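Putative rhamnosidase (PDB 3W5M) releases terminal non-reducing L-rhamnose from citrus flavonoids such as naringin and from gum arabic, and binds L-rhamnose through a calcium-dependent carbohydrate-binding module. Local coordinates at residues Ser185-Glu190 against Arg269-Asp274; Arg161-Pro166 against Asn220-Ser225. One frame throughout, in Å; residues are numbered along the deposited sequence. Where two conformers were deposited one is given.

Contact 1: Ser185-Glu190 against Arg269-Asp274; sequences SVDGAE and REPDFD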
ATOM      1  N   SER A 185     -37.027 -17.781  -5.749  1.00 22.89           N
ATOM      2  CA  SER A 185     -37.937 -16.968  -6.563  1.00 24.56           C
ATOM      3  C   SER A 185     -39.077 -16.383  -5.741  1.00 25.26           C
ATOM      4  O   SER A 185     -39.468 -16.936  -4.707  1.00 24.10           O
ATOM      5  CB  SER A 185     -38.478 -17.796  -7.730  1.00 23.05           C
ATOM      6  OG  SER A 185     -39.278 -18.877  -7.273  1.00 25.96           O
ATOM      7  N   VAL A 186     -39.614 -15.258  -6.218  1.00 26.05           N
ATOM      8  CA  VAL A 186     -40.853 -14.701  -5.722  1.00 28.24           C
ATOM      9  C   VAL A 186     -41.882 -14.583  -6.863  1.00 31.97           C
ATOM     10  O   VAL A 186     -41.570 -14.032  -7.924  1.00 32.95           O
ATOM     11  CB  VAL A 186     -40.650 -13.306  -5.088  1.00 30.02           C
ATOM     12  CG1 VAL A 186     -41.954 -12.857  -4.442  1.00 30.31           C
ATOM     13  CG2 VAL A 186     -39.526 -13.330  -4.051  1.00 29.30           C
ATOM     14  N   ASP A 187     -43.088 -15.110  -6.625  1.00 33.63           N
ATOM     15  CA  ASP A 187     -44.190 -15.191  -7.608  1.00 35.80           C
ATOM     16  C   ASP A 187     -43.740 -15.695  -8.983  1.00 36.08           C
ATOM     17  O   ASP A 187     -44.255 -15.257 -10.026  1.00 34.93           O
ATOM     18  CB  ASP A 187     -44.955 -13.857  -7.721  1.00 39.67           C
ATOM     19  CG  ASP A 187     -45.974 -13.642  -6.567  1.00 44.43           C
ATOM     20  OD1 ASP A 187     -46.163 -14.531  -5.693  1.00 39.43           O
ATOM     21  OD2 ASP A 187     -46.597 -12.559  -6.543  1.00 45.61           O
ATOM     22  N   GLY A 188     -42.788 -16.624  -8.972  1.00 31.68           N
ATOM     23  CA  GLY A 188     -42.245 -17.206 -10.200  1.00 30.93           C
ATOM     24  C   GLY A 188     -41.009 -16.520 -10.772  1.00 28.91           C
ATOM     25  O   GLY A 188     -40.403 -17.024 -11.715  1.00 32.44           O
ATOM     26  N   ALA A 189     -40.610 -15.380 -10.232  1.00 27.72           N
ATOM     27  CA  ALA A 189     -39.410 -14.736 -10.767  1.00 30.05           C
ATOM     28  C   ALA A 189     -38.205 -14.975  -9.858  1.00 31.35           C
ATOM     29  O   ALA A 189     -38.250 -14.625  -8.685  1.00 27.73           O
ATOM     30  CB  ALA A 189     -39.661 -13.239 -10.946  1.00 32.26           C
ATOM     31  N   GLU A 190     -37.132 -15.564 -10.399  1.00 31.72           N
ATOM     32  CA  GLU A 190     -35.909 -15.811  -9.611  1.00 32.97           C
ATOM     33  C   GLU A 190     -35.284 -14.495  -9.130  1.00 33.55           C
ATOM     34  O   GLU A 190     -35.162 -13.542  -9.900  1.00 35.66           O
ATOM     35  CB  GLU A 190     -34.892 -16.621 -10.426  1.00 35.57           C
ATOM     36  CG  GLU A 190     -33.651 -17.030  -9.661  1.00 39.77           C
ATOM     37  CD  GLU A 190     -32.725 -17.902 -10.495  1.00 44.72           C
ATOM     38  OE1 GLU A 190     -32.980 -19.123 -10.616  1.00 48.44           O
ATOM     39  OE2 GLU A 190     -31.734 -17.366 -11.031  1.00 46.30           O
ATOM     40  N   ARG A 269     -42.826 -23.028  -9.260  1.00 24.06           N
ATOM     41  CA  ARG A 269     -42.479 -21.756  -8.614  1.00 23.75           C
ATOM     42  C   ARG A 269     -43.664 -20.779  -8.599  1.00 25.45           C
ATOM     43  O   ARG A 269     -43.598 -19.746  -7.946  1.00 26.70           O
ATOM     44  CB  ARG A 269     -41.247 -21.113  -9.245  1.00 23.84           C
ATOM     45  CG  ARG A 269     -39.977 -21.974  -9.179  1.00 24.85           C
ATOM     46  CD  ARG A 269     -38.756 -21.221  -9.674  1.00 26.00           C
ATOM     47  NE  ARG A 269     -37.502 -21.923  -9.368  1.00 28.00           N
ATOM     48  CZ  ARG A 269     -36.727 -21.704  -8.285  1.00 30.67           C
ATOM     49  NH1 ARG A 269     -37.058 -20.815  -7.361  1.00 26.51           N
ATOM     50  NH2 ARG A 269     -35.609 -22.399  -8.111  1.00 31.47           N
ATOM     51  N   GLU A 270     -44.744 -21.119  -9.300  1.00 27.10           N
ATOM     52  CA  GLU A 270     -45.855 -20.151  -9.486  1.00 29.77           C
ATOM     53  C   GLU A 270     -46.866 -20.169  -8.361  1.00 28.74           C
ATOM     54  O   GLU A 270     -47.040 -21.204  -7.689  1.00 28.28           O
ATOM     55  CB  GLU A 270     -46.615 -20.390 -10.802  1.00 32.52           C
ATOM     56  CG  GLU A 270     -45.762 -20.537 -12.042  1.00 37.50           C
ATOM     57  CD  GLU A 270     -45.104 -19.248 -12.492  1.00 42.25           C
ATOM     58  OE1 GLU A 270     -45.455 -18.170 -11.974  1.00 48.94           O
ATOM     59  OE2 GLU A 270     -44.221 -19.323 -13.367  1.00 44.21           O
ATOM     60  N   PRO A 271     -47.576 -19.041  -8.167  1.00 29.58           N
ATOM     61  CA  PRO A 271     -48.583 -18.992  -7.121  1.00 30.62           C
ATOM     62  C   PRO A 271     -49.591 -20.145  -7.101  1.00 33.34           C
ATOM     63  O   PRO A 271     -49.875 -20.662  -6.015  1.00 35.90           O
ATOM     64  CB  PRO A 271     -49.281 -17.655  -7.375  1.00 30.34           C
ATOM     65  CG  PRO A 271     -48.184 -16.790  -7.898  1.00 30.84           C
ATOM     66  CD  PRO A 271     -47.309 -17.696  -8.732  1.00 29.92           C
ATOM     67  N   ASP A 272     -50.119 -20.553  -8.256  1.00 31.06           N
ATOM     68  CA  ASP A 272     -51.279 -21.465  -8.245  1.00 36.83           C
ATOM     69  C   ASP A 272     -50.965 -22.959  -8.377  1.00 35.41           C
ATOM     70  O   ASP A 272     -51.861 -23.782  -8.606  1.00 41.78           O
ATOM     71  CB  ASP A 272     -52.337 -21.018  -9.267  1.00 38.98           C
ATOM     72  CG  ASP A 272     -53.149 -19.815  -8.782  1.00 45.25           C
ATOM     73  OD1 ASP A 272     -53.175 -19.567  -7.553  1.00 44.86           O
ATOM     74  OD2 ASP A 272     -53.769 -19.123  -9.634  1.00 47.06           O
ATOM     75  N   PHE A 273     -49.700 -23.304  -8.183  1.00 32.09           N
ATOM     76  CA  PHE A 273     -49.225 -24.679  -8.264  1.00 30.81           C
ATOM     77  C   PHE A 273     -49.776 -25.478  -7.089  1.00 29.95           C
ATOM     78  O   PHE A 273     -49.869 -24.949  -5.975  1.00 28.56           O
ATOM     79  CB  PHE A 273     -47.700 -24.664  -8.209  1.00 29.00           C
ATOM     80  CG  PHE A 273     -47.089 -26.022  -8.256  1.00 29.78           C
ATOM     81  CD1 PHE A 273     -46.885 -26.661  -9.464  1.00 29.13           C
ATOM     82  CD2 PHE A 273     -46.744 -26.673  -7.074  1.00 28.36           C
ATOM     83  CE1 PHE A 273     -46.326 -27.932  -9.507  1.00 29.72           C
ATOM     84  CE2 PHE A 273     -46.185 -27.937  -7.103  1.00 29.00           C
ATOM     85  CZ  PHE A 273     -45.980 -28.567  -8.319  1.00 30.80           C
ATOM     86  N   ASP A 274     -50.123 -26.748  -7.303  1.00 26.29           N
ATOM     87  CA  ASP A 274     -50.685 -27.504  -6.194  1.00 27.16           C
ATOM     88  C   ASP A 274     -49.606 -28.224  -5.368  1.00 25.52           C
ATOM     89  O   ASP A 274     -49.020 -29.183  -5.830  1.00 25.53           O
ATOM     90  CB  ASP A 274     -51.720 -28.520  -6.654  1.00 29.17           C
ATOM     91  CG  ASP A 274     -52.213 -29.393  -5.490  1.00 33.12           C
ATOM     92  OD1 ASP A 274     -52.334 -28.871  -4.355  1.00 36.01           O
ATOM     93  OD2 ASP A 274     -52.446 -30.593  -5.704  1.00 34.24           O
TER
HETATM   94  O   HOH W   1     -41.870 -18.039  -6.589  1.00 23.16           O
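Ser-185 meets the guanidinium of Arg-269 at its edge: NH1 donates to the serine OG over 2.9 Å, with an N-H...O angle of 163° and the oxygen in the guanidinium plane. The serine hydroxyl stands between its own backbone N and carbonyl carbon (chi1 65°), where it can take this N-H and at the same time donate to a water 2.8 Å from OG. A small hydroxyl residue suits the place, since the arginine CD also lies close, 3.4 Å from the same OG. An alanine in place of Arg-269 would probably leave Ser-185 OG without this donor and open a gap beside it, and Ala-183 O, which the other terminal nitrogen NH2 reaches, would lose a partner too.

Val-186 opens a type I' turn that closes at Ala-189 and makes the segment a beta hairpin, at the edge of one sheet of the rhamnose-binding CBM67 module; the loop Arg-269–Asp-274 lies against this turn. At Asp-187, OD1 comes within 3.7 Å of Pro-271 CG, the two side chains crossing at about a right angle. Bonds to His-216 and the backbone N of Thr-221 are likely to hold the carboxylate in place where the proline ring meets it. Gly-188 follows with phi 92°, where a CB would be jammed against the carbonyl O of Asp-187 and, as Glu-270 is placed here, would probably meet its OE1. Its N donates to the same water at 2.9 Å, and the water in turn donates to Arg-269 O at 2.8 Å, bridging hairpin and loop.

Contact 2: Arg161-Pro166 against Asn220-Ser225; sequences RTVDLP and NTLAVS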
ATOM      1  N   ARG A 161     -43.593 -21.712  -0.091  1.00 20.10           N
ATOM      2  CA  ARG A 161     -44.401 -21.094   0.954  0.50 21.47           C
ATOM      3  C   ARG A 161     -45.169 -19.925   0.378  1.00 22.02           C
ATOM      4  O   ARG A 161     -44.641 -19.098  -0.344  1.00 24.56           O
ATOM      5  CB  ARG A 161     -43.582 -20.634   2.165  0.50 21.41           C
ATOM      6  CG  ARG A 161     -44.458 -20.221   3.343  0.50 21.76           C
ATOM      7  CD  ARG A 161     -43.679 -19.880   4.599  0.50 20.68           C
ATOM      8  NE  ARG A 161     -44.534 -19.220   5.582  0.50 21.92           N
ATOM      9  CZ  ARG A 161     -44.124 -18.837   6.783  0.50 21.33           C
ATOM     10  NH1 ARG A 161     -42.870 -19.060   7.164  0.50 18.62           N
ATOM     11  NH2 ARG A 161     -44.981 -18.247   7.607  0.50 22.79           N
ATOM     12  N   THR A 162     -46.452 -19.908   0.683  1.00 23.51           N
ATOM     13  CA  THR A 162     -47.285 -18.759   0.335  1.00 26.40           C
ATOM     14  C   THR A 162     -47.562 -17.985   1.605  1.00 27.09           C
ATOM     15  O   THR A 162     -48.098 -18.551   2.559  1.00 27.47           O
ATOM     16  CB  THR A 162     -48.600 -19.187  -0.342  1.00 27.11           C
ATOM     17  OG1 THR A 162     -48.285 -19.862  -1.563  1.00 27.49           O
ATOM     18  CG2 THR A 162     -49.472 -17.951  -0.642  1.00 28.54           C
ATOM     19  N   VAL A 163     -47.190 -16.703   1.599  1.00 27.07           N
ATOM     20  CA  VAL A 163     -47.332 -15.805   2.765  1.00 28.47           C
ATOM     21  C   VAL A 163     -48.128 -14.550   2.433  1.00 28.73           C
ATOM     22  O   VAL A 163     -47.993 -13.987   1.341  1.00 28.58           O
ATOM     23  CB  VAL A 163     -45.963 -15.374   3.337  1.00 30.45           C
ATOM     24  CG1 VAL A 163     -45.383 -16.487   4.182  1.00 32.15           C
ATOM     25  CG2 VAL A 163     -44.987 -14.915   2.246  1.00 30.16           C
ATOM     26  N   ASP A 164     -48.939 -14.119   3.396  1.00 29.73           N
ATOM     27  CA  ASP A 164     -49.806 -12.958   3.261  1.00 31.14           C
ATOM     28  C   ASP A 164     -49.050 -11.771   3.867  1.00 31.88           C
ATOM     29  O   ASP A 164     -48.839 -11.697   5.079  1.00 34.28           O
ATOM     30  CB  ASP A 164     -51.130 -13.215   3.998  1.00 34.62           C
ATOM     31  CG  ASP A 164     -52.214 -12.195   3.660  1.00 40.82           C
ATOM     32  OD1 ASP A 164     -51.941 -11.217   2.947  1.00 39.77           O
ATOM     33  OD2 ASP A 164     -53.367 -12.378   4.113  1.00 45.61           O
ATOM     34  N   LEU A 165     -48.618 -10.854   3.012  1.00 28.76           N
ATOM     35  CA  LEU A 165     -47.778  -9.734   3.457  1.00 29.46           C
ATOM     36  C   LEU A 165     -48.629  -8.493   3.731  1.00 31.00           C
ATOM     37  O   LEU A 165     -49.678  -8.334   3.118  1.00 29.16           O
ATOM     38  CB  LEU A 165     -46.707  -9.433   2.407  1.00 28.38           C
ATOM     39  CG  LEU A 165     -45.840 -10.630   1.977  1.00 29.66           C
ATOM     40  CD1 LEU A 165     -44.738 -10.155   1.051  1.00 27.79           C
ATOM     41  CD2 LEU A 165     -45.246 -11.340   3.197  1.00 29.36           C
ATOM     42  N   PRO A 166     -48.161  -7.598   4.640  1.00 30.80           N
ATOM     43  CA  PRO A 166     -49.006  -6.471   5.043  1.00 31.73           C
ATOM     44  C   PRO A 166     -49.097  -5.384   3.980  1.00 29.77           C
ATOM     45  O   PRO A 166     -48.348  -5.383   2.980  1.00 27.55           O
ATOM     46  CB  PRO A 166     -48.299  -5.928   6.297  1.00 33.19           C
ATOM     47  CG  PRO A 166     -46.871  -6.326   6.133  1.00 33.59           C
ATOM     48  CD  PRO A 166     -46.881  -7.630   5.380  1.00 33.12           C
ATOM     49  N   ASN A 220     -48.034 -13.865  -1.476  1.00 25.88           N
ATOM     50  CA  ASN A 220     -46.849 -13.903  -2.336  1.00 25.03           C
ATOM     51  C   ASN A 220     -46.355 -15.338  -2.186  1.00 24.06           C
ATOM     52  O   ASN A 220     -46.355 -15.851  -1.060  1.00 22.71           O
ATOM     53  CB  ASN A 220     -45.720 -13.018  -1.799  1.00 24.84           C
ATOM     54  CG  ASN A 220     -46.001 -11.528  -1.885  1.00 24.96           C
ATOM     55  OD1 ASN A 220     -45.224 -10.794  -2.497  1.00 26.04           O
ATOM     56  ND2 ASN A 220     -47.067 -11.063  -1.236  1.00 25.04           N
ATOM     57  N   THR A 221     -45.911 -15.949  -3.279  1.00 22.74           N
ATOM     58  CA  THR A 221     -45.400 -17.315  -3.250  1.00 23.88           C
ATOM     59  C   THR A 221     -43.884 -17.293  -3.347  1.00 23.10           C
ATOM     60  O   THR A 221     -43.316 -16.748  -4.288  1.00 24.80           O
ATOM     61  CB  THR A 221     -46.011 -18.125  -4.387  1.00 25.40           C
ATOM     62  OG1 THR A 221     -47.441 -18.133  -4.232  1.00 27.43           O
ATOM     63  CG2 THR A 221     -45.483 -19.566  -4.381  1.00 24.29           C
ATOM     64  N   LEU A 222     -43.220 -17.856  -2.341  1.00 22.07           N
ATOM     65  CA  LEU A 222     -41.765 -17.963  -2.330  1.00 22.14           C
ATOM     66  C   LEU A 222     -41.479 -19.409  -2.668  1.00 21.62           C
ATOM     67  O   LEU A 222     -42.219 -20.310  -2.240  1.00 21.58           O
ATOM     68  CB  LEU A 222     -41.210 -17.628  -0.928  1.00 23.10           C
ATOM     69  CG  LEU A 222     -41.850 -16.379  -0.286  1.00 24.46           C
ATOM     70  CD1 LEU A 222     -41.397 -16.189   1.142  1.00 25.03           C
ATOM     71  CD2 LEU A 222     -41.496 -15.147  -1.122  1.00 24.23           C
ATOM     72  N   ALA A 223     -40.434 -19.631  -3.454  1.00 22.03           N
ATOM     73  CA  ALA A 223     -40.056 -20.984  -3.834  1.00 20.89           C
ATOM     74  C   ALA A 223     -38.558 -21.093  -3.875  1.00 20.27           C
ATOM     75  O   ALA A 223     -37.853 -20.177  -4.336  1.00 21.73           O
ATOM     76  CB  ALA A 223     -40.678 -21.351  -5.186  1.00 22.42           C
ATOM     77  N   VAL A 224     -38.039 -22.230  -3.419  1.00 19.10           N
ATOM     78  CA  VAL A 224     -36.594 -22.353  -3.283  1.00 19.55           C
ATOM     79  C   VAL A 224     -36.268 -23.756  -3.717  1.00 20.09           C
ATOM     80  O   VAL A 224     -36.943 -24.681  -3.304  1.00 19.30           O
ATOM     81  CB  VAL A 224     -36.171 -22.158  -1.799  1.00 20.51           C
ATOM     82  CG1 VAL A 224     -34.730 -22.566  -1.556  1.00 18.23           C
ATOM     83  CG2 VAL A 224     -36.331 -20.708  -1.401  1.00 21.18           C
ATOM     84  N   SER A 225     -35.279 -23.903  -4.590  1.00 21.14           N
ATOM     85  CA  SER A 225     -34.576 -25.204  -4.748  1.00 21.50           C
ATOM     86  C   SER A 225     -33.263 -25.110  -3.973  1.00 22.94           C
ATOM     87  O   SER A 225     -32.678 -24.039  -3.875  1.00 22.72           O
ATOM     88  CB  SER A 225     -34.328 -25.537  -6.224  1.00 21.96           C
ATOM     89  OG  SER A 225     -33.457 -24.587  -6.829  1.00 24.01           O
TER
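Thr-162 and Thr-221 face each other as a non-hydrogen-bonded antiparallel pair, their CA atoms 4.3 Å apart, and their hydroxyls join in a long hydrogen bond, OG1 to OG1 at 3.3 Å. Each threonine has OG1 beside its backbone N (chi1 -62° and -60°), and these matching rotamers bring the two oxygens together while the methyl groups lie beside the carbonyl carbons. Beta-branched threonine fits an extended strand and offers a hydroxyl on this face.

Flanking this pair are two hydrogen-bonded ones. Arg-161 and Leu-222 exchange both backbone bonds, the shorter running from Leu-222 N to Arg-161 O at 2.7 Å; Val-163 and Asn-220 do the same, with Asn-220 N reaching Val-163 O at 2.8 Å. Between them, CA-H...O contacts from Thr-221 to Arg-161 O and from Thr-162 to Asn-220 O add to the ladder.

On the other face Val-163 and Leu-222 lie among Arg-161 and Asn-220. The two apolar side chains touch, Val-163 CG2 to Leu-222 CD1 at 4.0 Å, crossing at about a right angle. Farther along, Leu-165 lays CD1 against the amide of Asn-220, 3.4 Å from ND2. That buried amide is positioned from outside the pair: ND2 donates to His-216 O, which gives this N-H a partner although a leucine methyl lies against the same nitrogen.

Beyond these residues, Leu-165 and Leu-222 pack on Leu-242 and Leu-240 of strand 235-244 in the facing sheet, as expected of the core of a beta-sandwich. Within its own antiparallel sheet, strand 218-227 is bordered by strand 156-165 and, along its other edge, by strand 181-186.

Both contacts belong to the CBM67 module and reach one sheet, contact 1 through strands 181-186 and 189-193 alone; the first of these runs beside strand 218-227 of contact 2. Contact 2 is largely buried and joins neighbouring strands by a regular backbone ladder, with leucine and valine turned to the sandwich interior. Contact 1 lies at the surface, where a loop meets a hairpin, and has side-chain and water-mediated bonds with some proline packing in place of such a ladder. The two meet directly: Ser-185 N lies 2.9 Å from Ala-223 O, probably hydrogen-bonded, and Pro-271 CA packs 3.2 Å from Thr-221 OG1, beside the threonine pair.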